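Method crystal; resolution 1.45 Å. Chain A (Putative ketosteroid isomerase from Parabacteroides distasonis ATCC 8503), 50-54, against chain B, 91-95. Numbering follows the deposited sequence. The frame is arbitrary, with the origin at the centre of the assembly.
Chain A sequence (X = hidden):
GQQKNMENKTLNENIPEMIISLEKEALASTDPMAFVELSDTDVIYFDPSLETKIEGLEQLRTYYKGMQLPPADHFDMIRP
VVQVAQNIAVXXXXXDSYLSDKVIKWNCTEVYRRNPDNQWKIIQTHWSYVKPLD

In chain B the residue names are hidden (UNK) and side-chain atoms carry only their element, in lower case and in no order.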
# COMPACT_ATOMS: atom_id res chain seq x y z
N LEU A 50 5.53 9.07 -11.21
CA LEU A 50 5.92 7.91 -11.97
C LEU A 50 4.81 7.37 -12.85
O LEU A 50 3.66 7.20 -12.40
CB LEU A 50 6.37 6.82 -11.00
CG LEU A 50 7.61 7.16 -10.16
CD1 LEU A 50 7.80 6.23 -9.00
CD2 LEU A 50 8.81 7.11 -11.04
N GLU A 51 5.11 7.07 -14.10
CA GLU A 51 4.08 6.47 -14.92
C GLU A 51 3.66 5.08 -14.41
O GLU A 51 2.48 4.72 -14.46
CB GLU A 51 4.57 6.38 -16.34
CG GLU A 51 3.49 5.92 -17.27
CD GLU A 51 3.98 5.69 -18.69
OE1 GLU A 51 4.87 6.43 -19.18
OE2 GLU A 51 3.44 4.73 -19.33
N THR A 52 4.64 4.30 -13.93
CA THR A 52 4.41 2.99 -13.35
C THR A 52 5.31 2.85 -12.15
O THR A 52 6.29 3.60 -11.98
CB THR A 52 4.67 1.82 -14.33
OG1 THR A 52 6.05 1.80 -14.71
CG2 THR A 52 3.78 1.89 -15.57
N LYS A 53 5.04 1.86 -11.33
CA LYS A 53 5.83 1.65 -10.12
C LYS A 53 7.29 1.31 -10.40
O LYS A 53 7.64 0.64 -11.38
CB LYS A 53 5.20 0.52 -9.30
CG LYS A 53 5.31 -0.88 -9.88
CD LYS A 53 4.17 -1.72 -9.35
CE LYS A 53 4.33 -3.16 -9.74
NZ LYS A 53 4.55 -3.32 -11.21
N ILE A 54 8.16 1.77 -9.50
CA ILE A 54 9.55 1.38 -9.47
C ILE A 54 9.65 0.01 -8.80
O ILE A 54 8.93 -0.27 -7.84
CB ILE A 54 10.36 2.43 -8.72
CG1 ILE A 54 10.57 3.64 -9.63
CG2 ILE A 54 11.70 1.89 -8.20
CD1 ILE A 54 11.28 4.76 -9.01
N UNK B 91 -0.23 -7.10 -3.41
CA UNK B 91 -0.43 -6.99 -4.86
C UNK B 91 -0.27 -5.55 -5.29
O UNK B 91 -0.95 -4.65 -4.78
c UNK B 91 -1.37 -7.89 -7.73
c UNK B 91 -3.76 -7.56 -6.84
c UNK B 91 -2.27 -7.19 -6.67
c UNK B 91 -1.82 -7.50 -5.24
N UNK B 92 0.65 -5.31 -6.19
CA UNK B 92 0.85 -3.97 -6.74
C UNK B 92 0.72 -4.04 -8.26
O UNK B 92 1.15 -5.00 -8.91
c UNK B 92 2.28 -3.09 -4.84
c UNK B 92 2.22 -3.36 -6.36
o UNK B 92 3.24 -4.29 -6.69
N UNK B 93 0.11 -3.01 -8.85
CA UNK B 93 -0.06 -2.97 -10.27
C UNK B 93 -0.42 -1.55 -10.72
O UNK B 93 -0.79 -0.69 -9.89
c UNK B 93 -3.53 -3.08 -10.84
c UNK B 93 -4.80 -2.93 -10.31
c UNK B 93 -1.14 -3.97 -10.74
c UNK B 93 -2.53 -3.77 -10.14
c UNK B 93 -4.12 -4.17 -8.37
c UNK B 93 -2.85 -4.34 -8.92
c UNK B 93 -5.08 -3.47 -9.04
N UNK B 94 -0.35 -1.36 -12.03
CA UNK B 94 -0.93 -0.22 -12.67
C UNK B 94 -2.14 -0.71 -13.44
O UNK B 94 -2.20 -1.90 -13.82
n UNK B 94 0.63 2.44 -12.26
c UNK B 94 1.08 1.26 -12.73
o UNK B 94 2.16 0.78 -12.38
c UNK B 94 0.11 0.48 -13.55
N UNK B 95 -3.10 0.16 -13.66
CA UNK B 95 -4.31 -0.23 -14.35
C UNK B 95 -4.76 0.85 -15.29
O UNK B 95 -4.95 1.97 -14.88
c UNK B 95 -5.44 -0.46 -13.34
c UNK B 95 -6.75 -1.11 -13.87
c UNK B 95 -6.51 -2.57 -14.09
c UNK B 95 -7.89 -0.93 -12.86
O HOH W 1 3.00 -1.75 -12.84

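Position 91 of chain B carries four side-chain carbons and no other element. The carbon attached to CA leads to a second carbon, and there the chain forks into two methyl ends. That is the leucine skeleton. The side chain is out of reach of the chain A stretch, which covers none of this residue. The residue is L91(B).

Position 92 has three side-chain atoms. A single carbon on CA bears one oxygen and one carbon. Branching at CB with a hydroxyl oxygen identifies threonine. CB points toward chain A, and the oxygen lies close to the aliphatic part of K53(A). The residue is T92(B), with chi1 in the p well. Its OG1 is 3.4 Å from CE of K53(A), a packing contact.

Position 93 shows one carbon followed by a flat ring of six carbons. No oxygen is attached to the ring, so tyrosine is excluded. CB points away from chain A, as expected between two neighbours in a strand that both point toward it. The backbone makes the nearest approach here, with N of position 93 at 4.3 Å from CD of K53(A). The residue is F93(B).

Position 94 has two carbons in line, the second carrying one oxygen and one nitrogen. This is a short carboxamide. CB points toward chain A, and the amide group reaches the backbone of T52(A) and K53(A). The residue is N94(B). OD1 accepts a hydrogen bond from the backbone N of K53(A) at 3.3 Å, with an N-H...O angle of 152°. The same OD1 lies 3.3 Å from CA of T52(A). ND2 is hydrogen-bonded elsewhere in the structure.

Position 95 again has four carbons, forked at the second. It lies beyond reach of the chain A stretch. The residue is L95(B).

The contact joins a loop segment of chain A to a strand of chain B, the two running nearly antiparallel. Strand alternation presents T92(B) and N94(B) to the loop. N94(B) is the polar anchor. Its OD1 takes the direct bond from the K53(A) backbone and also a bond donated by water 1, whose O is 2.7 Å from OD1. That water accepts from the lysine, with its O 2.7 Å from NZ of K53(A). K53(A) is therefore tied to one asparagine oxygen twice, directly through its backbone and through water from its side-chain end. Its aliphatic chain meanwhile packs against T92(B).

Chain B, residues 91-95: LTFNL
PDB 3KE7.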